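PDB 4DG8: PA1221 from Pseudomonas aeruginosa, which combines an AMP-binding domain of the ANL superfamily with a phosphopantetheine attachment domain and holds adenosine monophosphate in a pocket. Local coordinates for residues A[31-34]-A[35-39]; A[118-122]-A[123-127]; A[221-224]-A[225-229]; A[246-249]-A[250-254]; A[323-326]-A[327-330]. All coordinates share one frame; numbering follows the deposited sequence.

Contact 1: A[31-34]-A[35-39]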
loop_
_atom_site.group_PDB
_atom_site.type_symbol
_atom_site.label_atom_id
_atom_site.label_comp_id
_atom_site.label_asym_id
_atom_site.label_seq_id
_atom_site.Cartn_x
_atom_site.Cartn_y
_atom_site.Cartn_z
ATOM N N ALA A 31 10.219 -19.265 -3.998
ATOM C CA ALA A 31 10.265 -20.234 -5.090
ATOM C C ALA A 31 10.198 -19.535 -6.468
ATOM O O ALA A 31 10.991 -19.823 -7.361
ATOM C CB ALA A 31 9.154 -21.282 -4.934
ATOM N N ARG A 32 9.281 -18.583 -6.622
ATOM C CA ARG A 32 9.143 -17.898 -7.901
ATOM C C ARG A 32 10.377 -17.049 -8.204
ATOM O O ARG A 32 10.937 -17.096 -9.319
ATOM C CB ARG A 32 7.886 -17.042 -7.913
ATOM C CG ARG A 32 7.731 -16.190 -9.161
ATOM C CD ARG A 32 7.486 -17.019 -10.399
ATOM N NE ARG A 32 7.429 -16.142 -11.567
ATOM C CZ ARG A 32 7.108 -16.527 -12.798
ATOM N NH1 ARG A 32 6.814 -17.801 -13.048
ATOM N NH2 ARG A 32 7.094 -15.633 -13.788
ATOM N N PHE A 33 10.825 -16.299 -7.204
ATOM C CA PHE A 33 12.060 -15.553 -7.373
ATOM C C PHE A 33 13.215 -16.468 -7.765
ATOM O O PHE A 33 14.024 -16.111 -8.618
ATOM C CB PHE A 33 12.450 -14.715 -6.136
ATOM C CG PHE A 33 13.709 -13.931 -6.351
ATOM C CD1 PHE A 33 13.665 -12.670 -6.923
ATOM C CD2 PHE A 33 14.943 -14.497 -6.089
ATOM C CE1 PHE A 33 14.847 -11.962 -7.182
ATOM C CE2 PHE A 33 16.131 -13.803 -6.342
ATOM C CZ PHE A 33 16.083 -12.530 -6.877
ATOM N N SER A 34 13.296 -17.641 -7.147
ATOM C CA SER A 34 14.390 -18.542 -7.452
ATOM C C SER A 34 14.315 -19.007 -8.901
ATOM O O SER A 34 15.344 -19.160 -9.574
ATOM C CB SER A 34 14.382 -19.744 -6.501
ATOM O OG SER A 34 14.832 -19.349 -5.218
ATOM N N GLU A 35 13.093 -19.244 -9.368
ATOM C CA GLU A 35 12.871 -19.648 -10.750
ATOM C C GLU A 35 13.418 -18.561 -11.697
ATOM O O GLU A 35 14.178 -18.839 -12.638
ATOM C CB GLU A 35 11.372 -19.887 -10.978
ATOM C CG GLU A 35 11.007 -20.316 -12.388
ATOM C CD GLU A 35 9.499 -20.383 -12.629
ATOM O OE1 GLU A 35 8.720 -20.205 -11.669
ATOM O OE2 GLU A 35 9.098 -20.616 -13.793
ATOM N N MET A 36 13.036 -17.322 -11.423
ATOM C CA MET A 36 13.478 -16.179 -12.218
ATOM C C MET A 36 14.995 -16.024 -12.194
ATOM O O MET A 36 15.607 -15.747 -13.224
ATOM C CB MET A 36 12.809 -14.875 -11.739
ATOM C CG MET A 36 11.287 -14.813 -11.956
ATOM S SD MET A 36 10.793 -14.867 -13.687
ATOM C CE MET A 36 10.515 -16.630 -13.928
ATOM N N ALA A 37 15.610 -16.217 -11.030
ATOM C CA ALA A 37 17.058 -16.029 -10.932
ATOM C C ALA A 37 17.805 -17.131 -11.669
ATOM O O ALA A 37 18.910 -16.907 -12.182
ATOM C CB ALA A 37 17.508 -15.953 -9.475
ATOM N N ALA A 38 17.201 -18.322 -11.712
ATOM C CA ALA A 38 17.781 -19.443 -12.445
ATOM C C ALA A 38 17.668 -19.233 -13.958
ATOM O O ALA A 38 18.580 -19.571 -14.718
ATOM C CB ALA A 38 17.103 -20.748 -12.044
ATOM N N LEU A 39 16.532 -18.685 -14.380
ATOM C CA LEU A 39 16.256 -18.470 -15.793
ATOM C C LEU A 39 16.997 -17.255 -16.330
ATOM O O LEU A 39 17.412 -17.239 -17.495
ATOM C CB LEU A 39 14.760 -18.269 -16.022
ATOM C CG LEU A 39 14.008 -19.370 -16.761
ATOM C CD1 LEU A 39 13.634 -20.494 -15.797
ATOM C CD2 LEU A 39 12.767 -18.785 -17.410
#
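Arg32 and Glu35 form the charged part of this contact, a salt bridge one turn apart on the surface of helix 29-39. The pairing is weak: NH1 of Arg32 lies 3.4 Å from OE1 of Glu35, the N-H...O angle is only 129°, and the guanidinium and carboxylate planes stand 81° apart. The stronger polar partner of Arg32 lies elsewhere, since its NE bonds to the carbonyl oxygen of Leu227.

Van der Waals packing fills the next place along the helix. Met36, folded at chi2 and chi3, swings its CE over the centre of one face of the Arg32 guanidinium, 3.5 Å above the plane; the arginine reaches it because its own chain bends at chi2 (67°). The apolar pair is Phe33 and Ala37, CE2 to CB 4.0 Å, and both residues rest on Leu59 of helix 55-72.

Backbone bonds supply the frame: the amides of Glu35, Met36, Ala37 and Ala38 donate to the carbonyl oxygens of Ala31, Arg32, Phe33 and Ser34, the Met36 N to Arg32 O bond being 3.0 Å long. This i to i+4 ladder is that of an alpha-helix, here with Phe33, Met36 and Ala37 packed on helix 55-72 and Glu35 exposed.

Contact 2: A[118-122]-A[123-127]; sequences ELCRQ and VDCRL
Two different first torsions set the cysteine pair. In Cys120 the sulfur stands anti to the carbonyl carbon (chi1 -70°), which brings SG to within 3.9 Å of CB of Cys125; in Cys125 the sulfur is opposite the backbone N instead, at chi1 180°. The two SG atoms, Cys120 and Cys125, remain 4.2 Å apart, so no disulfide joins them and the contact is van der Waals packing.

What brings these residues together is the end of helix 113-123. Asp124 takes positive phi (57°), and two bonds reach back into the last turn: Cys125 N donates to Cys120 O at 2.8 Å, in the carbonyl plane and on a lone pair, while Asp124 N meets Arg121 O weakly at 3.2 Å. Together these make a Schellman motif. Val123 N still bonds Leu119 O, and CG2 of Val123 sits 3.4 Å from that same Leu119 oxygen.

On the outer side of the turn, Arg121 grips Glu118 side-on, NE to OE1 and NH2 to OE2. The NE bond to OE1 is 2.9 Å long. OE2 of Glu118 also accepts from NE2 of Gln122, whose OE1 is bonded by Asn376.

Past the motif the chain enters strand 125-130, which pairs with strand 79-83. Val123 packs on Ile169 and Phe171 of strand 166-172, and both Val123 and Cys125 touch Cys79.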
loop_
_atom_site.group_PDB
_atom_site.type_symbol
_atom_site.label_atom_id
_atom_site.label_comp_id
_atom_site.label_asym_id
_atom_site.label_seq_id
_atom_site.Cartn_x
_atom_site.Cartn_y
_atom_site.Cartn_z
ATOM N N GLU A 118 5.629 0.734 20.320
ATOM C CA GLU A 118 4.337 0.079 20.454
ATOM C C GLU A 118 3.933 -0.726 19.181
ATOM O O GLU A 118 3.374 -1.833 19.285
ATOM C CB GLU A 118 3.274 1.084 20.916
ATOM C CG GLU A 118 1.865 0.505 21.040
ATOM C CD GLU A 118 1.691 -0.530 22.162
ATOM O OE1 GLU A 118 2.640 -0.814 22.927
ATOM O OE2 GLU A 118 0.571 -1.070 22.275
ATOM N N LEU A 119 4.244 -0.221 17.990
ATOM C CA LEU A 119 4.043 -1.043 16.790
ATOM C C LEU A 119 4.835 -2.368 16.872
ATOM O O LEU A 119 4.304 -3.461 16.561
ATOM C CB LEU A 119 4.436 -0.286 15.517
ATOM C CG LEU A 119 3.667 0.984 15.130
ATOM C CD1 LEU A 119 4.100 1.427 13.729
ATOM C CD2 LEU A 119 2.152 0.778 15.186
ATOM N N CYS A 120 6.093 -2.263 17.319
ATOM C CA CYS A 120 6.973 -3.433 17.412
ATOM C C CYS A 120 6.461 -4.429 18.419
ATOM O O CYS A 120 6.533 -5.637 18.183
ATOM C CB CYS A 120 8.428 -3.056 17.725
ATOM S SG CYS A 120 9.286 -2.208 16.323
ATOM N N ARG A 121 5.934 -3.928 19.537
ATOM C CA ARG A 121 5.294 -4.815 20.502
ATOM C C ARG A 121 4.043 -5.477 19.913
ATOM O O ARG A 121 3.814 -6.668 20.110
ATOM C CB ARG A 121 4.929 -4.059 21.773
ATOM C CG ARG A 121 4.664 -4.963 22.983
ATOM C CD ARG A 121 4.270 -4.140 24.213
ATOM N NE ARG A 121 2.983 -3.463 24.047
ATOM C CZ ARG A 121 1.803 -4.056 24.224
ATOM N NH1 ARG A 121 1.753 -5.334 24.569
ATOM N NH2 ARG A 121 0.671 -3.378 24.063
ATOM N N GLN A 122 3.231 -4.710 19.194
ATOM C CA GLN A 122 1.971 -5.240 18.679
ATOM C C GLN A 122 2.231 -6.469 17.828
ATOM O O GLN A 122 1.507 -7.456 17.936
ATOM C CB GLN A 122 1.179 -4.194 17.877
ATOM C CG GLN A 122 0.472 -3.153 18.738
ATOM C CD GLN A 122 -0.585 -3.778 19.655
ATOM O OE1 GLN A 122 -1.416 -4.570 19.211
ATOM N NE2 GLN A 122 -0.542 -3.436 20.939
ATOM N N VAL A 123 3.236 -6.384 16.962
ATOM C CA VAL A 123 3.579 -7.523 16.103
ATOM C C VAL A 123 4.786 -8.394 16.499
ATOM O O VAL A 123 5.230 -9.242 15.721
ATOM C CB VAL A 123 3.673 -7.114 14.640
ATOM C CG1 VAL A 123 2.324 -6.575 14.210
ATOM C CG2 VAL A 123 4.773 -6.077 14.458
ATOM N N ASP A 124 5.353 -8.128 17.666
ATOM C CA ASP A 124 6.535 -8.847 18.126
ATOM C C ASP A 124 7.696 -8.741 17.123
ATOM O O ASP A 124 8.389 -9.716 16.841
ATOM C CB ASP A 124 6.193 -10.304 18.463
ATOM C CG ASP A 124 7.260 -10.967 19.311
ATOM O OD1 ASP A 124 7.997 -10.241 20.019
ATOM O OD2 ASP A 124 7.367 -12.212 19.274
ATOM N N CYS A 125 7.924 -7.535 16.606
ATOM C CA CYS A 125 9.042 -7.317 15.701
ATOM C C CYS A 125 10.322 -7.439 16.502
ATOM O O CYS A 125 10.543 -6.682 17.442
ATOM C CB CYS A 125 8.963 -5.931 15.078
ATOM S SG CYS A 125 10.327 -5.556 13.933
ATOM N N ARG A 126 11.162 -8.396 16.119
ATOM C CA ARG A 126 12.302 -8.788 16.948
ATOM C C ARG A 126 13.538 -7.926 16.723
ATOM O O ARG A 126 14.361 -7.769 17.607
ATOM C CB ARG A 126 12.647 -10.268 16.732
ATOM C CG ARG A 126 11.442 -11.222 16.809
ATOM C CD ARG A 126 10.910 -11.392 18.232
ATOM N NE ARG A 126 11.847 -12.137 19.073
ATOM C CZ ARG A 126 12.017 -13.455 19.030
ATOM N NH1 ARG A 126 11.303 -14.195 18.188
ATOM N NH2 ARG A 126 12.898 -14.036 19.840
ATOM N N LEU A 127 13.695 -7.440 15.501
ATOM C CA LEU A 127 14.918 -6.775 15.104
ATOM C C LEU A 127 14.612 -5.862 13.916
ATOM O O LEU A 127 13.756 -6.179 13.078
ATOM C CB LEU A 127 15.955 -7.841 14.719
ATOM C CG LEU A 127 17.279 -7.342 14.138
ATOM C CD1 LEU A 127 17.933 -6.397 15.138
ATOM C CD2 LEU A 127 18.203 -8.504 13.811
#

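Contact 3: A[221-224]-A[225-229]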
loop_
_atom_site.group_PDB
_atom_site.type_symbol
_atom_site.label_atom_id
_atom_site.label_comp_id
_atom_site.label_asym_id
_atom_site.label_seq_id
_atom_site.Cartn_x
_atom_site.Cartn_y
_atom_site.Cartn_z
ATOM N N GLU A 221 5.025 -2.738 -6.980
ATOM C CA GLU A 221 6.205 -2.131 -7.610
ATOM C C GLU A 221 7.440 -3.037 -7.572
ATOM O O GLU A 221 8.187 -3.146 -8.544
ATOM C CB GLU A 221 6.518 -0.785 -6.969
ATOM C CG GLU A 221 5.417 0.245 -7.205
ATOM C CD GLU A 221 5.614 1.504 -6.396
ATOM O OE1 GLU A 221 6.685 1.661 -5.762
ATOM O OE2 GLU A 221 4.688 2.337 -6.406
ATOM N N ILE A 222 7.644 -3.680 -6.434
ATOM C CA ILE A 222 8.814 -4.512 -6.225
ATOM C C ILE A 222 8.621 -5.900 -6.802
ATOM O O ILE A 222 9.348 -6.314 -7.717
ATOM C CB ILE A 222 9.175 -4.569 -4.739
ATOM C CG1 ILE A 222 9.546 -3.155 -4.271
ATOM C CG2 ILE A 222 10.319 -5.576 -4.491
ATOM C CD1 ILE A 222 9.524 -2.956 -2.734
ATOM N N TRP A 223 7.632 -6.626 -6.279
ATOM C CA TRP A 223 7.479 -8.014 -6.683
ATOM C C TRP A 223 6.914 -8.169 -8.098
ATOM O O TRP A 223 7.159 -9.168 -8.756
ATOM C CB TRP A 223 6.677 -8.791 -5.634
ATOM C CG TRP A 223 7.361 -8.692 -4.306
ATOM C CD1 TRP A 223 6.941 -7.991 -3.212
ATOM C CD2 TRP A 223 8.634 -9.252 -3.961
ATOM N NE1 TRP A 223 7.867 -8.101 -2.194
ATOM C CE2 TRP A 223 8.918 -8.864 -2.629
ATOM C CE3 TRP A 223 9.564 -10.045 -4.649
ATOM C CZ2 TRP A 223 10.087 -9.268 -1.954
ATOM C CZ3 TRP A 223 10.734 -10.443 -3.981
ATOM C CH2 TRP A 223 10.974 -10.060 -2.646
ATOM N N GLY A 224 6.172 -7.178 -8.576
ATOM C CA GLY A 224 5.739 -7.222 -9.963
ATOM C C GLY A 224 6.924 -7.318 -10.928
ATOM O O GLY A 224 6.864 -8.028 -11.931
ATOM N N ALA A 225 7.988 -6.572 -10.646
ATOM C CA ALA A 225 9.246 -6.730 -11.377
ATOM C C ALA A 225 9.949 -8.040 -11.087
ATOM O O ALA A 225 10.175 -8.857 -11.997
ATOM C CB ALA A 225 10.200 -5.584 -11.043
ATOM N N LEU A 226 10.291 -8.255 -9.815
ATOM C CA LEU A 226 11.229 -9.336 -9.503
ATOM C C LEU A 226 10.640 -10.727 -9.745
ATOM O O LEU A 226 11.367 -11.682 -9.999
ATOM C CB LEU A 226 11.743 -9.228 -8.059
ATOM C CG LEU A 226 12.607 -8.006 -7.724
ATOM C CD1 LEU A 226 12.920 -8.002 -6.242
ATOM C CD2 LEU A 226 13.902 -8.035 -8.540
ATOM N N LEU A 227 9.326 -10.856 -9.642
ATOM C CA LEU A 227 8.715 -12.160 -9.863
ATOM C C LEU A 227 8.466 -12.417 -11.356
ATOM O O LEU A 227 8.056 -13.508 -11.761
ATOM C CB LEU A 227 7.437 -12.313 -9.017
ATOM C CG LEU A 227 7.697 -12.193 -7.514
ATOM C CD1 LEU A 227 6.422 -12.470 -6.737
ATOM C CD2 LEU A 227 8.841 -13.137 -7.054
ATOM N N ASN A 228 8.654 -11.378 -12.167
ATOM C CA ASN A 228 8.637 -11.512 -13.627
ATOM C C ASN A 228 9.954 -11.434 -14.412
ATOM O O ASN A 228 9.930 -11.383 -15.643
ATOM C CB ASN A 228 7.519 -10.669 -14.236
ATOM C CG ASN A 228 6.164 -11.141 -13.771
ATOM O OD1 ASN A 228 5.683 -12.195 -14.203
ATOM N ND2 ASN A 228 5.568 -10.407 -12.830
ATOM N N GLY A 229 11.087 -11.363 -13.717
ATOM C CA GLY A 229 12.363 -11.213 -14.407
ATOM C C GLY A 229 12.588 -9.775 -14.873
ATOM O O GLY A 229 13.447 -9.514 -15.724
#
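The Trp223 indole is met obliquely by two leucines of the following turn: CD1 of Leu226 approaches CZ3 of Trp223 to 4.0 Å, and CD2 of Leu227 comes equally close to CE3. One face of the ring carries CG2 of Ile222, 4.0 Å above the plane and over its centre. The second flat group is the Asn228 amide. Its ND2 donates to Gly224 O at 2.9 Å with an almost straight N-H...O angle of 177°, and the acceptor lies in the plane of the amide. ND2 has another acceptor in Cys193 O, so that the amide is fixed between two backbone carbonyls.

These residues lie toward the C-terminal part of helix 217-226 of a beta-alpha-beta unit, in which the helix links strand 206-209 to strand 231-234. Leu226 N to Ile222 O (3.0 Å) and Leu227 N to Trp223 O (2.9 Å) are i to i+4 bonds; one residue on, the Asn228 side chain takes up the carbonyl of Gly224.

Ile222 and Leu226 run abreast in the same direction, CG2 of Ile222 to CD1 of Leu226 measuring 4.0 Å, and both rest on Ile91 of helix 88-99. With CG anti to its carbonyl carbon (chi1 -60°), Leu227 places CD1 3.8 Å from CB of Trp223. The indole NE1 of Trp223, in this buried setting, is hydrogen-bonded to the hydroxyl of Tyr104.

Contact 4: A[246-249]-A[250-254]; sequences RQLI and GERGA
Gln247 and Glu251 run alongside each other in one direction, one turn apart where helix 242-250 runs out into a C-terminal cap closed by a glycine of positive phi. Their flat ends are turned 62° against each other. NE2 of Gln247 reaches both carboxylate oxygens of Glu251: OE2 at 3.2 Å, on its syn side but 32° out of the carboxylate plane, and OE1 only weakly. Both chains are extended beyond CG, which carries the amide and the carboxylate out to the same height.

Leu248 and Arg252 meet at a slant, CD2 of the leucine 3.9 Å from both CD and NH1 of Arg252. The arginine is stretched out from CG to NE, and its charged end goes to a salt bridge between NH1 and Asp236. Ala254 and Arg252 both touch Val233 of strand 231-234, which ties the end of this helix to the neighbouring sheet.

Main-chain bonds turn the chain. Gly250 N to Arg246 O and Glu251 N to Gln247 O continue the helical pattern. Leu248 O then receives two weak bonds, from Arg252 N and Ala254 N. Gly253, with its positive phi, is where the chain leaves helical geometry on the way to strand 256-260. Its N donates to Ile249 O at 2.9 Å, from 46° above the carbonyl plane, while CG2 of Ile249 sits 3.7 Å from Ala254 O.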
loop_
_atom_site.group_PDB
_atom_site.type_symbol
_atom_site.label_atom_id
_atom_site.label_comp_id
_atom_site.label_asym_id
_atom_site.label_seq_id
_atom_site.Cartn_x
_atom_site.Cartn_y
_atom_site.Cartn_z
ATOM N N ARG A 246 10.500 11.937 -15.396
ATOM C CA ARG A 246 11.131 12.035 -16.709
ATOM C C ARG A 246 12.543 11.444 -16.695
ATOM O O ARG A 246 12.955 10.777 -17.644
ATOM C CB ARG A 246 11.188 13.488 -17.179
ATOM C CG ARG A 246 9.944 13.986 -17.914
ATOM C CD ARG A 246 10.154 15.458 -18.323
ATOM N NE ARG A 246 8.957 16.072 -18.892
ATOM C CZ ARG A 246 8.656 16.085 -20.187
ATOM N NH1 ARG A 246 9.462 15.508 -21.063
ATOM N NH2 ARG A 246 7.541 16.670 -20.612
ATOM N N GLN A 247 13.283 11.682 -15.614
ATOM C CA GLN A 247 14.644 11.159 -15.493
ATOM C C GLN A 247 14.629 9.654 -15.333
ATOM O O GLN A 247 15.420 8.934 -15.946
ATOM C CB GLN A 247 15.322 11.727 -14.262
ATOM C CG GLN A 247 16.418 12.704 -14.566
ATOM C CD GLN A 247 17.124 13.143 -13.305
ATOM O OE1 GLN A 247 16.511 13.742 -12.418
ATOM N NE2 GLN A 247 18.404 12.809 -13.195
ATOM N N LEU A 248 13.727 9.191 -14.483
ATOM C CA LEU A 248 13.645 7.774 -14.168
ATOM C C LEU A 248 13.241 6.951 -15.395
ATOM O O LEU A 248 13.713 5.832 -15.572
ATOM C CB LEU A 248 12.697 7.543 -12.988
ATOM C CG LEU A 248 13.263 8.035 -11.644
ATOM C CD1 LEU A 248 12.217 8.055 -10.526
ATOM C CD2 LEU A 248 14.505 7.217 -11.261
ATOM N N ILE A 249 12.370 7.505 -16.236
ATOM C CA ILE A 249 12.026 6.851 -17.494
ATOM C C ILE A 249 13.173 6.966 -18.509
ATOM O O ILE A 249 13.640 5.975 -19.053
ATOM C CB ILE A 249 10.742 7.447 -18.102
ATOM C CG1 ILE A 249 9.544 7.159 -17.194
ATOM C CG2 ILE A 249 10.540 6.933 -19.531
ATOM C CD1 ILE A 249 8.292 7.958 -17.538
ATOM N N GLY A 250 13.645 8.186 -18.729
ATOM C CA GLY A 250 14.626 8.447 -19.769
ATOM C C GLY A 250 16.026 7.939 -19.462
ATOM O O GLY A 250 16.690 7.379 -20.334
ATOM N N GLU A 251 16.494 8.156 -18.237
ATOM C CA GLU A 251 17.833 7.702 -17.863
ATOM C C GLU A 251 17.885 6.249 -17.432
ATOM O O GLU A 251 18.876 5.560 -17.654
ATOM C CB GLU A 251 18.433 8.595 -16.777
ATOM C CG GLU A 251 18.620 10.023 -17.243
ATOM C CD GLU A 251 19.060 10.950 -16.131
ATOM O OE1 GLU A 251 19.577 10.450 -15.105
ATOM O OE2 GLU A 251 18.887 12.179 -16.294
ATOM N N ARG A 252 16.856 5.808 -16.730
ATOM C CA ARG A 252 16.839 4.434 -16.227
ATOM C C ARG A 252 15.944 3.397 -16.902
ATOM O O ARG A 252 15.985 2.228 -16.537
ATOM C CB ARG A 252 16.694 4.443 -14.720
ATOM C CG ARG A 252 17.784 5.295 -14.135
ATOM C CD ARG A 252 17.664 5.367 -12.679
ATOM N NE ARG A 252 18.595 6.325 -12.119
ATOM C CZ ARG A 252 18.687 6.549 -10.815
ATOM N NH1 ARG A 252 17.912 5.868 -9.991
ATOM N NH2 ARG A 252 19.539 7.442 -10.344
ATOM N N GLY A 253 15.158 3.816 -17.887
ATOM C CA GLY A 253 14.303 2.885 -18.598
ATOM C C GLY A 253 13.081 2.308 -17.881
ATOM O O GLY A 253 12.577 1.255 -18.282
ATOM N N ALA A 254 12.567 2.981 -16.858
ATOM C CA ALA A 254 11.298 2.532 -16.290
ATOM C C ALA A 254 10.210 2.588 -17.362
ATOM O O ALA A 254 10.070 3.599 -18.056
ATOM C CB ALA A 254 10.906 3.372 -15.085
#

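Contact 5: A[323-326]-A[327-330]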
loop_
_atom_site.group_PDB
_atom_site.type_symbol
_atom_site.label_atom_id
_atom_site.label_comp_id
_atom_site.label_asym_id
_atom_site.label_seq_id
_atom_site.Cartn_x
_atom_site.Cartn_y
_atom_site.Cartn_z
ATOM N N VAL A 323 -8.408 0.806 -18.778
ATOM C CA VAL A 323 -9.235 1.922 -19.213
ATOM C C VAL A 323 -9.419 1.956 -20.722
ATOM O O VAL A 323 -8.438 1.894 -21.456
ATOM C CB VAL A 323 -8.659 3.275 -18.745
ATOM C CG1 VAL A 323 -9.502 4.428 -19.338
ATOM C CG2 VAL A 323 -8.632 3.335 -17.232
ATOM N N THR A 324 -10.665 2.043 -21.189
ATOM C CA THR A 324 -10.900 2.133 -22.626
ATOM C C THR A 324 -11.278 3.519 -23.113
ATOM O O THR A 324 -11.549 4.438 -22.333
ATOM C CB THR A 324 -12.050 1.213 -23.109
ATOM O OG1 THR A 324 -13.269 1.552 -22.421
ATOM C CG2 THR A 324 -11.704 -0.245 -22.898
ATOM N N ASP A 325 -11.365 3.621 -24.430
ATOM C CA ASP A 325 -11.803 4.834 -25.095
ATOM C C ASP A 325 -13.202 5.260 -24.630
ATOM O O ASP A 325 -13.439 6.428 -24.330
ATOM C CB ASP A 325 -11.798 4.617 -26.608
ATOM C CG ASP A 325 -12.182 5.861 -27.357
ATOM O OD1 ASP A 325 -11.516 6.897 -27.135
ATOM O OD2 ASP A 325 -13.167 5.812 -28.133
ATOM N N ASP A 326 -14.124 4.306 -24.572
ATOM C CA ASP A 326 -15.482 4.582 -24.124
ATOM C C ASP A 326 -15.553 5.065 -22.684
ATOM O O ASP A 326 -16.394 5.906 -22.338
ATOM C CB ASP A 326 -16.324 3.325 -24.250
ATOM C CG ASP A 326 -17.325 3.429 -25.348
ATOM O OD1 ASP A 326 -17.130 4.292 -26.225
ATOM O OD2 ASP A 326 -18.303 2.655 -25.332
ATOM N N ASP A 327 -14.689 4.512 -21.838
ATOM C CA ASP A 327 -14.685 4.870 -20.419
ATOM C C ASP A 327 -14.535 6.367 -20.218
ATOM O O ASP A 327 -14.982 6.901 -19.208
ATOM C CB ASP A 327 -13.581 4.123 -19.661
ATOM C CG ASP A 327 -13.804 2.625 -19.645
ATOM O OD1 ASP A 327 -14.990 2.211 -19.764
ATOM O OD2 ASP A 327 -12.804 1.873 -19.515
ATOM N N LEU A 328 -13.909 7.036 -21.182
ATOM C CA LEU A 328 -13.605 8.455 -21.031
ATOM C C LEU A 328 -14.859 9.305 -21.143
ATOM O O LEU A 328 -14.825 10.516 -20.898
ATOM C CB LEU A 328 -12.580 8.899 -22.066
ATOM C CG LEU A 328 -11.266 8.126 -22.062
ATOM C CD1 LEU A 328 -10.390 8.648 -23.181
ATOM C CD2 LEU A 328 -10.562 8.233 -20.716
ATOM N N GLU A 329 -15.964 8.664 -21.514
ATOM C CA GLU A 329 -17.240 9.349 -21.618
ATOM C C GLU A 329 -18.107 9.182 -20.372
ATOM O O GLU A 329 -19.209 9.713 -20.327
ATOM C CB GLU A 329 -18.019 8.839 -22.830
ATOM C CG GLU A 329 -17.296 9.007 -24.138
ATOM C CD GLU A 329 -16.851 10.438 -24.364
ATOM O OE1 GLU A 329 -17.685 11.362 -24.215
ATOM O OE2 GLU A 329 -15.659 10.636 -24.675
ATOM N N GLU A 330 -17.628 8.442 -19.373
ATOM C CA GLU A 330 -18.462 8.147 -18.209
ATOM C C GLU A 330 -18.199 9.112 -17.054
ATOM O O GLU A 330 -17.213 9.862 -17.080
ATOM C CB GLU A 330 -18.189 6.710 -17.730
ATOM C CG GLU A 330 -18.292 5.636 -18.821
ATOM C CD GLU A 330 -19.663 4.971 -18.890
ATOM O OE1 GLU A 330 -20.560 5.364 -18.117
ATOM O OE2 GLU A 330 -19.842 4.047 -19.712
HETATM O O HOH W 1 -14.007 9.074 -25.655
#
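Thr324 and Asp327 hold the tight side of this contact. Asp327 OD2 accepts Thr324 N at 2.7 Å with a nearly straight N-H...O angle of 174°, approached from above the carboxylate plane. In return Asp327 N reaches OG1 of Thr324, though weakly, at 3.3 Å. The reciprocal pair has the pattern of a capping box at the start of the short 3-10 segment. Thr324 can serve because its OG1 stands between the backbone N and the carbonyl carbon (chi1 59°), which turns it toward the amide of Asp327. The buried Asp327 carboxylate has further partners, His321 NE2 at OD2 and a salt bridge from Arg411 at OD1, which would favour its charged form.

Beside the capping box is a small packing patch: CG1 of Val323 lies 4.1 Å from CB of Asp327 and 4.2 Å from CD2 of Leu328, the latter pair being its apolar part. The 3-10 turn itself is marked by i to i+3 bonds: Leu328 N to Asp325 O at 3.2 Å and Glu329 N to Asp326 O at 2.9 Å. Both donors stand well above the carbonyl planes.

The other side is looser, with the exposed acids Asp325, Asp326 and Glu329. A water bridges Asp325 O and OE2 of Glu329, donating to each, and Glu329 also pairs with Arg294.

The turn follows strand 319-322 and leads toward strand 337-338. Val323 and Leu328 both pack on Val293 and Leu297 of helix 290-299, and the backbone of Val323 bonds Leu305 of strand 304-309.

In the fold
Of the five contacts, only contacts 1 and 3 touch, with centres 11 Å apart: besides the Arg32–Leu227 bond, SD of Met36 packs against Gly229 N at 3.5 Å, so helix 29-39 lies against the end of helix 217-226. Contact 4 is next nearest to contact 3, with nearest atoms about 10 Å apart. Contacts 2 and 5 are the most widely separated, 46 Å between centres and on opposite sides of the chain's centre. Toward the bound adenosine monophosphate, the side chain of Val323 in contact 5 lies about 10 Å away and that of Glu221 in contact 3 about 12 Å.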